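Kinase-associated protein B (Bacillus cereus, PDB 1Y71) is of uncharacterised function, although its name and family suggest that it associates with a kinase. Local coordinates at residues Val37-Gly49 against Ile88-Gln102. Sequence-based numbering, arbitrary orientation.
Sequences VKVLAVLKHPVQG and IPDYTESLKLALETQ
With chi1 at 72°, Ser-94 holds OG between its own backbone N and carbonyl carbon, where it receives the N-H of Val-42 almost straight (N to OG 2.8 Å, 169° at the hydrogen) and donates to Tyr-91 O one helical turn back. Serine suits this place because one short hydroxyl can accept from the strand and donate to the helix at once; Tyr-91 O also takes the helical bond from Leu-95 N. Val-42 forks over the helix: CG1, anti to the backbone N (chi1 -173°), reaches Ala-98 CB at 3.7 Å, and CG2, beside that N, rests against Tyr-91 CE1. The small methyl of Ala-98 lets the backbone come close there. Tyr-91 turns the edge of its ring to Val-39 CG1 and sends its hydroxyl to Leu-68 O. At the start of the helix, Ala-41 CB meets Pro-89 CG at 3.5 Å, just before Asp-90 N-caps it. Leu-40 and Ala-41 form a classic beta bulge opposite Ile-24; the chain then leaves the antiparallel sheet of this SH3-clan domain at the end of strand 34-42 and continues beside helix 91-104, mostly as loop. There the His-45 ring lies between Leu-99 CD1, centred over one face 3.7 Å from the centroid, and Pro-46 CD toward the rim of the opposite face; its NE2 bonds Tyr-128 OH. Extended Gln-102 reaches across to the loop, its amide offering donor and acceptor together: NE2 donates to Pro-46 O at 3.1 Å from above the carbonyl plane, while OE1 accepts a weak, bent bond from His-45 ND1. Two waters bridge the backbones, one joining Val-42 O to Ser-94 O, the other His-45 N to Ala-98 O.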
loop_
_atom_site.group_PDB
_atom_site.type_symbol
_atom_site.label_atom_id
_atom_site.label_comp_id
_atom_site.label_asym_id
_atom_site.label_seq_id
_atom_site.Cartn_x
_atom_site.Cartn_y
_atom_site.Cartn_z
ATOM N N VAL B 37 11.806 9.866 3.623
ATOM C CA VAL B 37 10.574 9.187 3.198
ATOM C C VAL B 37 10.885 7.713 2.944
ATOM O O VAL B 37 11.808 7.387 2.171
ATOM C CB VAL B 37 9.976 9.894 1.913
ATOM C CG1 VAL B 37 8.768 9.133 1.320
ATOM C CG2 VAL B 37 9.592 11.362 2.229
ATOM N N LYS B 38 10.126 6.833 3.601
ATOM C CA LYS B 38 10.178 5.407 3.337
ATOM C C LYS B 38 9.223 5.095 2.196
ATOM O O LYS B 38 8.000 5.268 2.321
ATOM C CB LYS B 38 9.818 4.615 4.601
ATOM C CG LYS B 38 9.912 3.070 4.516
ATOM C CD LYS B 38 8.961 2.408 5.556
ATOM C CE LYS B 38 9.509 2.246 6.965
ATOM N NZ LYS B 38 8.373 1.919 7.972
ATOM N N VAL B 39 9.778 4.592 1.099
ATOM C CA VAL B 39 9.008 4.359 -0.131
ATOM C C VAL B 39 8.066 3.159 0.044
ATOM O O VAL B 39 8.481 2.062 0.458
ATOM C CB VAL B 39 9.939 4.143 -1.354
ATOM C CG1 VAL B 39 9.156 3.714 -2.608
ATOM C CG2 VAL B 39 10.734 5.377 -1.636
ATOM N N LEU B 40 6.791 3.374 -0.277
ATOM C CA LEU B 40 5.804 2.284 -0.231
ATOM C C LEU B 40 5.225 1.875 -1.587
ATOM O O LEU B 40 4.784 0.722 -1.769
ATOM C CB LEU B 40 4.662 2.647 0.723
ATOM C CG LEU B 40 5.085 2.918 2.159
ATOM C CD1 LEU B 40 3.904 3.519 2.964
ATOM C CD2 LEU B 40 5.692 1.674 2.896
ATOM N N ALA B 41 5.166 2.833 -2.517
ATOM C CA ALA B 41 4.599 2.582 -3.830
ATOM C C ALA B 41 5.169 3.565 -4.831
ATOM O O ALA B 41 5.657 4.629 -4.443
ATOM C CB ALA B 41 3.090 2.684 -3.798
ATOM N N VAL B 42 5.094 3.194 -6.109
ATOM C CA VAL B 42 5.526 4.039 -7.215
ATOM C C VAL B 42 4.332 4.621 -7.979
ATOM O O VAL B 42 3.471 3.888 -8.427
ATOM C CB VAL B 42 6.423 3.277 -8.213
ATOM C CG1 VAL B 42 7.010 4.274 -9.286
ATOM C CG2 VAL B 42 7.548 2.519 -7.477
ATOM N N LEU B 43 4.308 5.946 -8.124
ATOM C CA LEU B 43 3.310 6.644 -8.946
ATOM C C LEU B 43 3.849 7.015 -10.331
ATOM O O LEU B 43 3.104 6.990 -11.334
ATOM C CB LEU B 43 2.812 7.938 -8.259
ATOM C CG LEU B 43 1.909 7.821 -7.042
ATOM C CD1 LEU B 43 1.657 9.214 -6.445
ATOM C CD2 LEU B 43 0.597 7.092 -7.347
ATOM N N LYS B 44 5.124 7.382 -10.387
ATOM C CA LYS B 44 5.731 7.723 -11.673
ATOM C C LYS B 44 7.139 7.194 -11.707
ATOM O O LYS B 44 7.923 7.451 -10.782
ATOM C CB LYS B 44 5.706 9.244 -11.922
ATOM C CG LYS B 44 6.488 9.656 -13.183
ATOM C CD LYS B 44 6.676 11.161 -13.192
ATOM C CE LYS B 44 7.161 11.648 -14.548
ATOM N NZ LYS B 44 8.596 12.054 -14.525
ATOM N N HIS B 45 7.428 6.397 -12.732
ATOM C CA HIS B 45 8.760 5.841 -12.921
ATOM C C HIS B 45 9.658 6.950 -13.454
ATOM O O HIS B 45 9.203 7.788 -14.257
ATOM C CB HIS B 45 8.727 4.593 -13.828
ATOM C CG HIS B 45 9.983 3.782 -13.775
ATOM N ND1 HIS B 45 11.098 4.091 -14.530
ATOM C CD2 HIS B 45 10.312 2.687 -13.048
ATOM C CE1 HIS B 45 12.051 3.208 -14.285
ATOM N NE2 HIS B 45 11.608 2.355 -13.377
ATOM N N PRO B 46 10.899 7.028 -12.943
ATOM C CA PRO B 46 11.766 8.142 -13.344
ATOM C C PRO B 46 12.157 8.131 -14.826
ATOM O O PRO B 46 12.173 7.075 -15.489
ATOM C CB PRO B 46 13.024 7.934 -12.506
ATOM C CG PRO B 46 13.004 6.458 -12.170
ATOM C CD PRO B 46 11.548 6.192 -11.909
ATOM N N VAL B 47 12.498 9.319 -15.295
ATOM C CA VAL B 47 12.929 9.534 -16.665
ATOM C C VAL B 47 14.297 8.878 -16.833
ATOM O O VAL B 47 15.089 8.840 -15.892
ATOM C CB VAL B 47 12.987 11.062 -16.971
ATOM C CG1 VAL B 47 13.199 11.316 -18.453
ATOM C CG2 VAL B 47 11.681 11.684 -16.649
ATOM N N GLN B 48 14.569 8.357 -18.025
ATOM C CA GLN B 48 15.851 7.713 -18.308
ATOM C C GLN B 48 16.834 8.667 -18.982
ATOM O O GLN B 48 16.441 9.697 -19.531
ATOM C CB GLN B 48 15.624 6.493 -19.209
ATOM C CG GLN B 48 14.612 5.499 -18.633
ATOM C CD GLN B 48 14.989 5.025 -17.244
ATOM O OE1 GLN B 48 14.351 5.390 -16.247
ATOM N NE2 GLN B 48 16.028 4.211 -17.165
ATOM N N GLY B 49 18.118 8.318 -18.921
ATOM C CA GLY B 49 19.170 9.053 -19.635
ATOM C C GLY B 49 19.999 9.870 -18.661
ATOM O O GLY B 49 19.585 10.055 -17.507
ATOM N N ILE B 88 -3.011 3.091 -0.627
ATOM C CA ILE B 88 -1.630 2.789 -0.935
ATOM C C ILE B 88 -1.613 1.526 -1.801
ATOM O O ILE B 88 -2.046 0.451 -1.362
ATOM C CB ILE B 88 -0.766 2.610 0.349
ATOM C CG1 ILE B 88 -0.862 3.872 1.224
ATOM C CG2 ILE B 88 0.711 2.263 -0.034
ATOM C CD1 ILE B 88 -0.172 3.728 2.527
ATOM N N PRO B 89 -1.144 1.649 -3.043
ATOM C CA PRO B 89 -1.104 0.491 -3.915
ATOM C C PRO B 89 0.002 -0.463 -3.483
ATOM O O PRO B 89 0.918 -0.057 -2.788
ATOM C CB PRO B 89 -0.752 1.068 -5.292
ATOM C CG PRO B 89 -0.197 2.387 -5.057
ATOM C CD PRO B 89 -0.645 2.874 -3.693
ATOM N N ASP B 90 -0.106 -1.714 -3.914
ATOM C CA ASP B 90 0.959 -2.686 -3.750
ATOM C C ASP B 90 2.186 -2.211 -4.509
ATOM O O ASP B 90 2.068 -1.808 -5.684
ATOM C CB ASP B 90 0.525 -4.032 -4.329
ATOM C CG ASP B 90 1.615 -5.055 -4.248
ATOM O OD1 ASP B 90 2.278 -5.379 -5.278
ATOM O OD2 ASP B 90 1.791 -5.549 -3.129
ATOM N N TYR B 91 3.357 -2.253 -3.860
ATOM C CA TYR B 91 4.551 -1.632 -4.423
ATOM C C TYR B 91 4.785 -2.252 -5.809
ATOM O O TYR B 91 4.951 -1.542 -6.802
ATOM C CB TYR B 91 5.812 -1.852 -3.540
ATOM C CG TYR B 91 7.087 -1.396 -4.254
ATOM C CD1 TYR B 91 7.565 -0.099 -4.103
ATOM C CD2 TYR B 91 7.779 -2.259 -5.090
ATOM C CE1 TYR B 91 8.694 0.336 -4.770
ATOM C CE2 TYR B 91 8.931 -1.852 -5.780
ATOM C CZ TYR B 91 9.383 -0.564 -5.614
ATOM O OH TYR B 91 10.505 -0.173 -6.302
ATOM N N THR B 92 4.827 -3.578 -5.875
ATOM C CA THR B 92 5.158 -4.265 -7.124
ATOM C C THR B 92 4.176 -3.983 -8.253
ATOM O O THR B 92 4.587 -3.653 -9.386
ATOM C CB THR B 92 5.338 -5.796 -6.869
ATOM O OG1 THR B 92 6.485 -5.956 -6.041
ATOM C CG2 THR B 92 5.529 -6.589 -8.174
ATOM N N GLU B 93 2.880 -4.061 -7.951
ATOM C CA GLU B 93 1.897 -3.716 -8.958
ATOM C C GLU B 93 1.978 -2.227 -9.383
ATOM O O GLU B 93 1.767 -1.908 -10.565
ATOM C CB GLU B 93 0.493 -4.081 -8.507
ATOM C CG GLU B 93 -0.401 -4.577 -9.659
ATOM C CD GLU B 93 0.142 -5.813 -10.437
ATOM O OE1 GLU B 93 0.843 -6.688 -9.846
ATOM O OE2 GLU B 93 -0.153 -5.908 -11.650
ATOM N N SER B 94 2.270 -1.338 -8.435
ATOM C CA SER B 94 2.394 0.087 -8.758
ATOM C C SER B 94 3.588 0.328 -9.708
ATOM O O SER B 94 3.519 1.161 -10.636
ATOM C CB SER B 94 2.513 0.950 -7.482
ATOM O OG SER B 94 3.776 0.789 -6.844
ATOM N N LEU B 95 4.692 -0.380 -9.454
ATOM C CA LEU B 95 5.890 -0.291 -10.301
ATOM C C LEU B 95 5.599 -0.783 -11.703
ATOM O O LEU B 95 6.007 -0.145 -12.717
ATOM C CB LEU B 95 7.050 -1.069 -9.677
ATOM C CG LEU B 95 8.406 -1.190 -10.417
ATOM C CD1 LEU B 95 8.962 0.220 -10.716
ATOM C CD2 LEU B 95 9.451 -2.050 -9.598
ATOM N N LYS B 96 4.908 -1.929 -11.775
ATOM C CA LYS B 96 4.481 -2.478 -13.065
ATOM C C LYS B 96 3.632 -1.442 -13.831
ATOM O O LYS B 96 3.879 -1.167 -15.016
ATOM C CB LYS B 96 3.723 -3.808 -12.867
ATOM C CG LYS B 96 3.507 -4.598 -14.167
ATOM C CD LYS B 96 2.666 -5.901 -13.900
ATOM C CE LYS B 96 2.242 -6.592 -15.251
ATOM N NZ LYS B 96 1.319 -5.705 -16.079
ATOM N N LEU B 97 2.642 -0.880 -13.150
ATOM C CA LEU B 97 1.786 0.166 -13.729
ATOM C C LEU B 97 2.544 1.412 -14.154
ATOM O O LEU B 97 2.439 1.837 -15.321
ATOM C CB LEU B 97 0.660 0.553 -12.769
ATOM C CG LEU B 97 -0.327 1.633 -13.239
ATOM C CD1 LEU B 97 -1.184 1.121 -14.416
ATOM C CD2 LEU B 97 -1.240 2.123 -12.105
ATOM N N ALA B 98 3.317 1.992 -13.242
ATOM C CA ALA B 98 4.120 3.184 -13.526
ATOM C C ALA B 98 4.993 2.998 -14.799
ATOM O O ALA B 98 5.099 3.873 -15.674
ATOM C CB ALA B 98 5.001 3.520 -12.311
ATOM N N LEU B 99 5.593 1.834 -14.905
ATOM C CA LEU B 99 6.443 1.505 -16.021
ATOM C C LEU B 99 5.663 1.385 -17.335
ATOM O O LEU B 99 6.095 1.905 -18.378
ATOM C CB LEU B 99 7.168 0.197 -15.727
ATOM C CG LEU B 99 8.394 -0.103 -16.560
ATOM C CD1 LEU B 99 9.426 0.971 -16.324
ATOM C CD2 LEU B 99 8.943 -1.528 -16.150
ATOM N N GLU B 100 4.526 0.704 -17.282
ATOM C CA GLU B 100 3.689 0.560 -18.492
ATOM C C GLU B 100 3.203 1.930 -18.964
ATOM O O GLU B 100 3.246 2.241 -20.179
ATOM C CB GLU B 100 2.545 -0.434 -18.289
ATOM C CG GLU B 100 3.052 -1.882 -18.347
ATOM C CD GLU B 100 2.190 -2.878 -17.598
ATOM O OE1 GLU B 100 1.117 -2.488 -17.050
ATOM O OE2 GLU B 100 2.593 -4.072 -17.561
ATOM N N THR B 101 2.829 2.780 -18.002
ATOM C CA THR B 101 2.413 4.161 -18.291
ATOM C C THR B 101 3.494 4.958 -19.013
ATOM O O THR B 101 3.225 5.600 -20.056
ATOM C CB THR B 101 1.914 4.885 -16.993
ATOM O OG1 THR B 101 0.757 4.207 -16.537
ATOM C CG2 THR B 101 1.574 6.373 -17.191
ATOM N N GLN B 102 4.713 4.897 -18.488
ATOM C CA GLN B 102 5.826 5.602 -19.088
ATOM C C GLN B 102 6.133 5.081 -20.495
ATOM O O GLN B 102 6.394 5.865 -21.426
ATOM C CB GLN B 102 7.077 5.474 -18.235
ATOM C CG GLN B 102 8.254 6.333 -18.749
ATOM C CD GLN B 102 9.442 6.251 -17.837
ATOM O OE1 GLN B 102 9.501 5.389 -16.956
ATOM N NE2 GLN B 102 10.370 7.165 -17.994
HETATM O O HOH W 1 3.248 -1.408 -0.858
HETATM O O HOH W 2 1.650 3.126 -10.174
HETATM O O HOH W 3 5.383 6.337 -14.972
#